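Local coordinates for protein acetyltransferase, GNAT family (Listeria monocytogenes str. 4b, PDB 2OH1) that probably transfers an acetyl or other acyl group from acetyl-coenzyme A or a similar donor to an acceptor not yet identified, as a member of the GNAT family, at residues R17-T22 against G65-F70; T22-I27 against N57-I62; M81-T86 against K102-H107. All blocks are in the same frame, centred on the assembly; numbering follows the deposited sequence.

Interaction 1: residues R17-T22 against G65-F70; sequences RFAAPT and GEVALF
The end of strand 12-18 runs antiparallel to the start of strand 67-71, with R17 and L69 as a hydrogen-bonded pair and F18 and A68 as the non-hydrogen-bonded pair next to it. R17 N gives its hydrogen to L69 O at 3.0 Å, in the carbonyl plane. L69 N returns a nearly straight bond to R17 O at 2.8 Å, almost along the C=O axis. One step on, A19 has left the strand but its N still reaches V67 O at 2.9 Å, from above the carbonyl plane. R17 and L69 share one face of the sheet. CG of R17 takes the crowded position between backbone N and carbonyl carbon (chi1 69°), and the chain then runs extended to NE. The guanidinium crosses L69 obliquely, with L69 CD1 under one face and 3.6 Å from R17 NH2. Its charge is met by E71 and D23. This is the N-terminal, antiparallel part of the mixed GNAT sheet. A19 CB packs on V67 CB at 3.8 Å and on L69 CD1, and I27 and I62 of two helices close over A19. F18 and A68 face the other way, toward helix 120-134. The F18 ring comes within 3.4 Å of G65 O through CD1 and CE1. G65 has positive phi (70°) and ends helix 58-63 in a Schellman motif.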
loop_
_atom_site.group_PDB
_atom_site.type_symbol
_atom_site.label_atom_id
_atom_site.label_comp_id
_atom_site.label_asym_id
_atom_site.label_seq_id
_atom_site.Cartn_x
_atom_site.Cartn_y
_atom_site.Cartn_z
ATOM N N ARG A 17 4.083 11.056 -7.477
ATOM C CA ARG A 17 5.466 11.387 -7.166
ATOM C C ARG A 17 5.839 10.740 -5.842
ATOM O O ARG A 17 4.974 10.452 -4.982
ATOM C CB ARG A 17 5.669 12.905 -7.102
ATOM C CG ARG A 17 4.987 13.552 -5.934
ATOM C CD ARG A 17 5.000 15.067 -5.979
ATOM N NE ARG A 17 4.199 15.691 -4.934
ATOM C CZ ARG A 17 4.654 15.971 -3.732
ATOM N NH1 ARG A 17 5.899 15.706 -3.384
ATOM N NH2 ARG A 17 3.842 16.559 -2.852
ATOM N N PHE A 18 7.118 10.497 -5.624
ATOM C CA PHE A 18 7.569 10.038 -4.319
ATOM C C PHE A 18 7.566 11.215 -3.343
ATOM O O PHE A 18 7.892 12.357 -3.744
ATOM C CB PHE A 18 8.946 9.431 -4.432
ATOM C CG PHE A 18 8.908 8.118 -5.106
ATOM C CD1 PHE A 18 8.494 7.001 -4.415
ATOM C CD2 PHE A 18 9.158 8.016 -6.474
ATOM C CE1 PHE A 18 8.357 5.755 -5.073
ATOM C CE2 PHE A 18 9.088 6.751 -7.122
ATOM C CZ PHE A 18 8.663 5.652 -6.395
ATOM N N ALA A 19 7.190 11.003 -2.096
ATOM C CA ALA A 19 7.190 12.043 -1.040
ATOM C C ALA A 19 8.581 12.613 -0.844
ATOM O O ALA A 19 9.588 11.904 -0.944
ATOM C CB ALA A 19 6.619 11.514 0.306
ATOM N N ALA A 20 8.599 13.875 -0.492
ATOM C CA ALA A 20 9.802 14.581 -0.048
ATOM C C ALA A 20 9.672 15.017 1.395
ATOM O O ALA A 20 8.592 14.975 1.984
ATOM C CB ALA A 20 10.026 15.806 -0.932
ATOM N N PRO A 21 10.810 15.408 2.007
ATOM C CA PRO A 21 10.703 15.832 3.383
ATOM C C PRO A 21 9.619 16.871 3.695
ATOM O O PRO A 21 8.988 16.797 4.768
ATOM C CB PRO A 21 12.117 16.334 3.701
ATOM C CG PRO A 21 12.979 15.434 2.866
ATOM C CD PRO A 21 12.223 15.353 1.568
ATOM N N THR A 22 9.351 17.842 2.813
ATOM C CA THR A 22 8.343 18.842 3.066
ATOM C C THR A 22 6.919 18.304 3.064
ATOM O O THR A 22 6.011 18.994 3.444
ATOM C CB THR A 22 8.487 19.985 2.035
ATOM O OG1 THR A 22 8.576 19.425 0.730
ATOM C CG2 THR A 22 9.711 20.883 2.358
ATOM N N GLY A 65 12.395 6.349 -0.178
ATOM C CA GLY A 65 11.548 6.339 -1.366
ATOM C C GLY A 65 10.401 5.333 -1.279
ATOM O O GLY A 65 9.980 4.763 -2.312
ATOM N N GLU A 66 9.880 5.177 -0.073
ATOM C CA GLU A 66 8.853 4.196 0.205
ATOM C C GLU A 66 7.460 4.796 0.346
ATOM O O GLU A 66 6.539 4.069 0.765
ATOM C CB GLU A 66 9.258 3.399 1.467
ATOM C CG GLU A 66 10.387 2.433 1.148
ATOM C CD GLU A 66 10.946 1.610 2.313
ATOM O OE1 GLU A 66 10.785 2.010 3.483
ATOM O OE2 GLU A 66 11.532 0.531 2.080
ATOM N N VAL A 67 7.301 6.106 0.115
ATOM C CA VAL A 67 6.015 6.753 0.140
ATOM C C VAL A 67 5.698 7.345 -1.206
ATOM O O VAL A 67 6.427 8.213 -1.710
ATOM C CB VAL A 67 5.966 7.861 1.179
ATOM C CG1 VAL A 67 4.514 8.417 1.254
ATOM C CG2 VAL A 67 6.383 7.409 2.573
ATOM N N ALA A 68 4.619 6.925 -1.823
ATOM C CA ALA A 68 4.174 7.470 -3.117
ATOM C C ALA A 68 2.918 8.275 -2.901
ATOM O O ALA A 68 2.020 7.819 -2.171
ATOM C CB ALA A 68 3.907 6.350 -4.090
ATOM N N LEU A 69 2.850 9.483 -3.473
ATOM C CA LEU A 69 1.750 10.390 -3.340
ATOM C C LEU A 69 1.039 10.523 -4.678
ATOM O O LEU A 69 1.666 10.617 -5.716
ATOM C CB LEU A 69 2.294 11.764 -2.946
ATOM C CG LEU A 69 3.094 11.768 -1.624
ATOM C CD1 LEU A 69 3.552 13.251 -1.337
ATOM C CD2 LEU A 69 2.325 11.147 -0.486
ATOM N N PHE A 70 -0.280 10.623 -4.611
ATOM C CA PHE A 70 -1.175 10.639 -5.796
ATOM C C PHE A 70 -2.001 11.905 -5.628
ATOM O O PHE A 70 -2.768 12.016 -4.661
ATOM C CB PHE A 70 -2.032 9.361 -5.820
ATOM C CG PHE A 70 -1.205 8.145 -5.975
ATOM C CD1 PHE A 70 -0.576 7.581 -4.870
ATOM C CD2 PHE A 70 -1.001 7.606 -7.231
ATOM C CE1 PHE A 70 0.262 6.479 -5.044
ATOM C CE2 PHE A 70 -0.142 6.468 -7.388
ATOM C CZ PHE A 70 0.480 5.943 -6.285
#

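Interaction 2: residues T22-I27 against N57-I62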
loop_
_atom_site.group_PDB
_atom_site.type_symbol
_atom_site.label_atom_id
_atom_site.label_comp_id
_atom_site.label_asym_id
_atom_site.label_seq_id
_atom_site.Cartn_x
_atom_site.Cartn_y
_atom_site.Cartn_z
ATOM N N THR A 22 9.351 17.842 2.813
ATOM C CA THR A 22 8.343 18.842 3.066
ATOM C C THR A 22 6.919 18.304 3.064
ATOM O O THR A 22 6.011 18.994 3.444
ATOM C CB THR A 22 8.487 19.985 2.035
ATOM O OG1 THR A 22 8.576 19.425 0.730
ATOM C CG2 THR A 22 9.711 20.883 2.358
ATOM N N ASP A 23 6.725 17.065 2.634
ATOM C CA ASP A 23 5.411 16.403 2.672
ATOM C C ASP A 23 5.060 15.783 3.986
ATOM O O ASP A 23 3.932 15.279 4.147
ATOM C CB ASP A 23 5.320 15.371 1.566
ATOM C CG ASP A 23 5.448 15.979 0.181
ATOM O OD1 ASP A 23 4.723 16.934 -0.154
ATOM O OD2 ASP A 23 6.261 15.487 -0.620
ATOM N N ARG A 24 6.023 15.730 4.916
ATOM C CA ARG A 24 5.845 14.996 6.165
ATOM C C ARG A 24 4.605 15.364 6.927
ATOM O O ARG A 24 3.836 14.507 7.343
ATOM C CB ARG A 24 7.059 15.121 7.096
ATOM C CG ARG A 24 6.833 14.350 8.405
ATOM C CD ARG A 24 8.070 14.303 9.279
ATOM N NE ARG A 24 8.585 15.643 9.429
ATOM C CZ ARG A 24 8.100 16.552 10.279
ATOM N NH1 ARG A 24 7.096 16.273 11.114
ATOM N NH2 ARG A 24 8.623 17.771 10.271
ATOM N N LEU A 25 4.397 16.635 7.121
ATOM C CA LEU A 25 3.321 17.069 8.043
ATOM C C LEU A 25 1.980 16.717 7.435
ATOM O O LEU A 25 1.063 16.248 8.140
ATOM C CB LEU A 25 3.427 18.560 8.398
ATOM C CG LEU A 25 4.462 18.837 9.485
ATOM C CD1 LEU A 25 4.485 20.340 9.801
ATOM C CD2 LEU A 25 4.215 18.040 10.759
ATOM N N LYS A 26 1.855 16.805 6.125
ATOM C CA LYS A 26 0.659 16.429 5.440
ATOM C C LYS A 26 0.366 14.915 5.448
ATOM O O LYS A 26 -0.790 14.499 5.580
ATOM C CB LYS A 26 0.773 16.875 4.011
ATOM C CG LYS A 26 -0.463 16.667 3.202
ATOM C CD LYS A 26 -0.602 17.754 2.093
ATOM C CE LYS A 26 -2.000 17.753 1.391
ATOM N NZ LYS A 26 -1.948 18.456 0.022
ATOM N N ILE A 27 1.401 14.088 5.287
ATOM C CA ILE A 27 1.249 12.661 5.444
ATOM C C ILE A 27 0.840 12.291 6.872
ATOM O O ILE A 27 -0.022 11.437 7.054
ATOM C CB ILE A 27 2.556 11.919 5.091
ATOM C CG1 ILE A 27 2.911 12.233 3.620
ATOM C CG2 ILE A 27 2.397 10.415 5.385
ATOM C CD1 ILE A 27 4.375 11.949 3.227
ATOM N N ASN A 57 8.285 6.424 12.000
ATOM C CA ASN A 57 9.434 6.281 11.119
ATOM C C ASN A 57 9.182 6.930 9.765
ATOM O O ASN A 57 9.853 6.571 8.769
ATOM C CB ASN A 57 9.689 4.785 10.899
ATOM C CG ASN A 57 9.878 4.057 12.207
ATOM O OD1 ASN A 57 10.918 4.258 12.872
ATOM N ND2 ASN A 57 8.859 3.288 12.624
ATOM N N ILE A 58 8.275 7.899 9.726
ATOM C CA ILE A 58 7.936 8.509 8.452
ATOM C C ILE A 58 9.129 9.144 7.738
ATOM O O ILE A 58 9.223 9.083 6.493
ATOM C CB ILE A 58 6.778 9.506 8.628
ATOM C CG1 ILE A 58 6.219 9.932 7.268
ATOM C CG2 ILE A 58 7.190 10.616 9.563
ATOM C CD1 ILE A 58 5.742 8.771 6.350
ATOM N N GLU A 59 10.086 9.693 8.484
ATOM C CA GLU A 59 11.243 10.350 7.822
ATOM C C GLU A 59 12.059 9.313 7.067
ATOM O O GLU A 59 12.547 9.590 5.957
ATOM C CB GLU A 59 12.066 11.155 8.811
ATOM C CG GLU A 59 11.258 12.329 9.368
ATOM C CD GLU A 59 12.024 13.274 10.272
ATOM O OE1 GLU A 59 13.167 13.649 9.913
ATOM O OE2 GLU A 59 11.444 13.691 11.322
ATOM N N GLN A 60 12.219 8.131 7.636
ATOM C CA GLN A 60 13.001 7.114 6.960
ATOM C C GLN A 60 12.198 6.493 5.813
ATOM O O GLN A 60 12.762 6.144 4.768
ATOM C CB GLN A 60 13.475 6.045 7.951
ATOM C CG GLN A 60 14.403 5.029 7.351
ATOM C CD GLN A 60 15.814 5.588 7.109
ATOM O OE1 GLN A 60 16.133 6.722 7.479
ATOM N NE2 GLN A 60 16.658 4.778 6.474
ATOM N N ARG A 61 10.892 6.392 5.967
ATOM C CA ARG A 61 10.055 6.006 4.788
ATOM C C ARG A 61 10.268 6.976 3.603
ATOM O O ARG A 61 10.496 6.560 2.466
ATOM C CB ARG A 61 8.580 5.961 5.096
ATOM C CG ARG A 61 8.196 4.986 6.153
ATOM C CD ARG A 61 8.088 3.531 5.646
ATOM N NE ARG A 61 9.358 2.905 5.585
ATOM C CZ ARG A 61 10.099 2.530 6.622
ATOM N NH1 ARG A 61 9.657 2.682 7.879
ATOM N NH2 ARG A 61 11.280 1.966 6.409
ATOM N N ILE A 62 10.259 8.268 3.883
ATOM C CA ILE A 62 10.523 9.292 2.859
ATOM C C ILE A 62 11.936 9.183 2.287
ATOM O O ILE A 62 12.134 9.135 1.051
ATOM C CB ILE A 62 10.188 10.706 3.422
ATOM C CG1 ILE A 62 8.722 10.892 3.645
ATOM C CG2 ILE A 62 10.733 11.804 2.490
ATOM C CD1 ILE A 62 8.404 12.122 4.458
#
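This is a small helix-to-helix contact, mostly apolar, between the N-terminal part of helix 24-40 and the short helix 58-63. It lies on the face of the sheet that carries V67 and L69. No hydrogen bond crosses it, so side-chain packing and one loose charge pair hold the two turns together. The inner part is made by three isoleucines. I27, I58 and I62 all direct their CB atoms at the opposite helix. I27 and I58 cross obliquely, and I27 CG2 meets I58 CD1 at 3.9 Å. The CG1 branch of I58 is anti to the backbone N (chi1 -168°), which carries CD1 to that meeting point. The other branch of I27 ends in CD1, which touches I62 CD1 tip to tip at 4.2 Å. V67 of strand 67-71 touches both I27 and I58.

The outer part belongs to R24. Its CG is anti to the backbone N, and the chain runs out extended before it bends at chi3 (51°). R24 CD rests on I58 CG2 and on E59 CG, both at 3.8 Å. The guanidinium then comes only loosely near the E59 carboxylate. R24 NE and E59 OE2 are 3.9 Å apart, with the oxygen well out of the guanidinium plane and the two planes 34° apart. No N-H points at the acid, so this long salt bridge is a matter of charge alone and probably a weak one. E59 is exposed, so the pair lies at the solvent side of the apolar contact. Helices 24-40 and 58-63, the first and last of three helices between strands 12-18 and 67-71, pack together on one face of the sheet, consistent with the N-terminal helical part of the GNAT fold.

Interaction 3: residues M81-T86 against K102-H107; sequences MIIRKT and KAYYLH
R84 and H107 make a tight side-chain contact on one face of this antiparallel strand pair. R84 CG sits over the face of the imidazole, 3.4 Å from its centroid, as a CH-pi contact. The R84 chain bends at chi2 (-50°), and its guanidinium plane lies 28° from the ring. H107 NE2 is hydrogen-bonded to D91 OD2, which probably helps to fix the ring. On the opposite face, I83 and L106 lie side by side, with I83 CG2 and L106 CD2 pressed to 3.4 Å, closer than usual. K85 runs alongside Y104 and lays CG over one ring face, 4.1 Å from the centroid.

The backbone register brings these side chains together: I83 pairs with L106 at a non-hydrogen-bonded position, and R84 with Y105 at a hydrogen-bonded one. R84 N to Y105 O is 2.7 Å, and Y105 N to R84 O is 2.8 Å. H107 N adds a more bent bond to I82 O at 2.9 Å. Past the last bond, a water donates to K85 O and accepts from A103 N.

Strands 77-84 and 103-111 are central in the GNAT sheet, flanked by strands 67-71 and 139-145. Helix 120-134 packs on the face of M81, Y104 and L106, while W95 meets the Y105 ring edge-to-face.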
loop_
_atom_site.group_PDB
_atom_site.type_symbol
_atom_site.label_atom_id
_atom_site.label_comp_id
_atom_site.label_asym_id
_atom_site.label_seq_id
_atom_site.Cartn_x
_atom_site.Cartn_y
_atom_site.Cartn_z
HETATM N N MSE A 81 0.572 5.857 -0.587
HETATM C CA MSE A 81 0.900 4.477 -0.473
HETATM C C MSE A 81 2.251 4.296 0.211
HETATM O O MSE A 81 3.227 4.939 -0.183
HETATM C CB MSE A 81 0.940 3.884 -1.836
HETATM C CG MSE A 81 1.314 2.433 -1.883
HETATM SE SE MSE A 81 1.089 1.550 -3.588
HETATM C CE MSE A 81 2.297 2.612 -4.553
ATOM N N ILE A 82 2.265 3.405 1.200
ATOM C CA ILE A 82 3.436 3.000 1.943
ATOM C C ILE A 82 3.868 1.659 1.430
ATOM O O ILE A 82 3.149 0.630 1.430
ATOM C CB ILE A 82 3.185 2.973 3.476
ATOM C CG1 ILE A 82 2.569 4.310 3.962
ATOM C CG2 ILE A 82 4.514 2.657 4.182
ATOM C CD1 ILE A 82 3.241 5.624 3.454
ATOM N N ILE A 83 5.080 1.635 0.964
ATOM C CA ILE A 83 5.642 0.339 0.714
ATOM C C ILE A 83 6.894 0.050 1.536
ATOM O O ILE A 83 7.447 0.922 2.232
ATOM C CB ILE A 83 5.958 0.196 -0.698
ATOM C CG1 ILE A 83 7.257 0.913 -1.029
ATOM C CG2 ILE A 83 4.819 0.668 -1.585
ATOM C CD1 ILE A 83 7.568 0.679 -2.544
ATOM N N ARG A 84 7.343 -1.169 1.435
ATOM C CA ARG A 84 8.643 -1.490 1.936
ATOM C C ARG A 84 9.389 -2.094 0.747
ATOM O O ARG A 84 8.865 -3.022 0.104
ATOM C CB ARG A 84 8.581 -2.480 3.061
ATOM C CG ARG A 84 7.977 -1.920 4.323
ATOM C CD ARG A 84 8.629 -0.546 4.739
ATOM N NE ARG A 84 8.457 -0.373 6.183
ATOM C CZ ARG A 84 9.215 -0.929 7.111
ATOM N NH1 ARG A 84 10.274 -1.664 6.795
ATOM N NH2 ARG A 84 8.920 -0.752 8.378
ATOM N N LYS A 85 10.553 -1.549 0.409
ATOM C CA LYS A 85 11.329 -2.063 -0.731
ATOM C C LYS A 85 12.204 -3.272 -0.395
ATOM O O LYS A 85 12.779 -3.880 -1.280
ATOM C CB LYS A 85 12.144 -0.939 -1.329
ATOM C CG LYS A 85 11.324 0.082 -2.047
ATOM C CD LYS A 85 12.333 0.969 -2.722
ATOM C CE LYS A 85 11.889 2.312 -2.995
ATOM N NZ LYS A 85 13.134 3.004 -3.486
ATOM N N THR A 86 12.278 -3.592 0.909
ATOM C CA THR A 86 12.844 -4.784 1.486
ATOM C C THR A 86 11.912 -5.233 2.600
ATOM O O THR A 86 11.279 -4.399 3.193
ATOM C CB THR A 86 14.275 -4.486 2.045
ATOM O OG1 THR A 86 14.202 -3.452 3.024
ATOM C CG2 THR A 86 15.201 -3.997 0.891
ATOM N N LYS A 102 13.638 -11.244 -3.588
ATOM C CA LYS A 102 13.496 -9.820 -3.620
ATOM C C LYS A 102 12.037 -9.539 -3.933
ATOM O O LYS A 102 11.437 -10.141 -4.809
ATOM C CB LYS A 102 14.357 -9.198 -4.698
ATOM C CG LYS A 102 15.839 -9.593 -4.618
ATOM C CD LYS A 102 16.429 -9.269 -3.272
ATOM C CE LYS A 102 17.940 -9.542 -3.261
ATOM N NZ LYS A 102 18.463 -9.155 -1.930
ATOM N N ALA A 103 11.477 -8.588 -3.208
ATOM C CA ALA A 103 10.084 -8.235 -3.357
ATOM C C ALA A 103 9.871 -6.900 -2.680
ATOM O O ALA A 103 10.614 -6.545 -1.796
ATOM C CB ALA A 103 9.174 -9.285 -2.721
ATOM N N TYR A 104 8.853 -6.184 -3.135
ATOM C CA TYR A 104 8.299 -5.048 -2.449
ATOM C C TYR A 104 7.044 -5.480 -1.715
ATOM O O TYR A 104 6.285 -6.354 -2.194
ATOM C CB TYR A 104 7.890 -3.991 -3.438
ATOM C CG TYR A 104 9.030 -3.314 -4.203
ATOM C CD1 TYR A 104 10.383 -3.490 -3.854
ATOM C CD2 TYR A 104 8.729 -2.449 -5.272
ATOM C CE1 TYR A 104 11.398 -2.786 -4.524
ATOM C CE2 TYR A 104 9.739 -1.803 -5.955
ATOM C CZ TYR A 104 11.033 -1.973 -5.575
ATOM O OH TYR A 104 12.038 -1.334 -6.274
ATOM N N TYR A 105 6.838 -4.904 -0.531
ATOM C CA TYR A 105 5.741 -5.247 0.334
ATOM C C TYR A 105 4.867 -4.001 0.487
ATOM O O TYR A 105 5.333 -2.947 0.865
ATOM C CB TYR A 105 6.227 -5.739 1.713
ATOM C CG TYR A 105 6.977 -7.039 1.583
ATOM C CD1 TYR A 105 8.287 -7.042 1.163
ATOM C CD2 TYR A 105 6.348 -8.264 1.752
ATOM C CE1 TYR A 105 8.988 -8.258 0.942
ATOM C CE2 TYR A 105 7.029 -9.468 1.574
ATOM C CZ TYR A 105 8.330 -9.479 1.170
ATOM O OH TYR A 105 8.998 -10.679 0.966
ATOM N N LEU A 106 3.600 -4.104 0.106
ATOM C CA LEU A 106 2.713 -2.966 0.208
ATOM C C LEU A 106 2.071 -2.958 1.578
ATOM O O LEU A 106 1.160 -3.784 1.814
ATOM C CB LEU A 106 1.618 -3.030 -0.891
ATOM C CG LEU A 106 2.091 -3.154 -2.336
ATOM C CD1 LEU A 106 0.922 -2.972 -3.341
ATOM C CD2 LEU A 106 3.219 -2.199 -2.637
ATOM N N HIS A 107 2.448 -1.982 2.429
ATOM C CA HIS A 107 1.967 -1.864 3.784
ATOM C C HIS A 107 0.694 -1.096 3.986
ATOM O O HIS A 107 -0.128 -1.494 4.827
ATOM C CB HIS A 107 3.023 -1.287 4.651
ATOM C CG HIS A 107 4.105 -2.271 4.980
ATOM N ND1 HIS A 107 4.764 -2.255 6.183
ATOM C CD2 HIS A 107 4.628 -3.310 4.276
ATOM C CE1 HIS A 107 5.621 -3.254 6.214
ATOM N NE2 HIS A 107 5.568 -3.917 5.083
HETATM O O HOH W 1 13.615 -6.748 -1.827
#

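Along the chain, interaction 2 is nested inside the loop closed by interaction 1, and interaction 3 follows both. Interactions 1 and 2 have centres about 8 Å apart and share T22; the salt bridges R17-D23 and E66-R61 tie them together. Interaction 3 lies about 14 Å from interaction 1 and about 16 Å from interaction 2, centre to centre. Strands 67-71 and 77-84 are neighbours, so interactions 1 and 3 belong to one sheet. E66 joins them again, its carboxylate reaching K85 N and its carbonyl I83 N. The three contacts thus follow the sheet from its N-terminal side to its centre, with the helix pair of interaction 2 packed on one face.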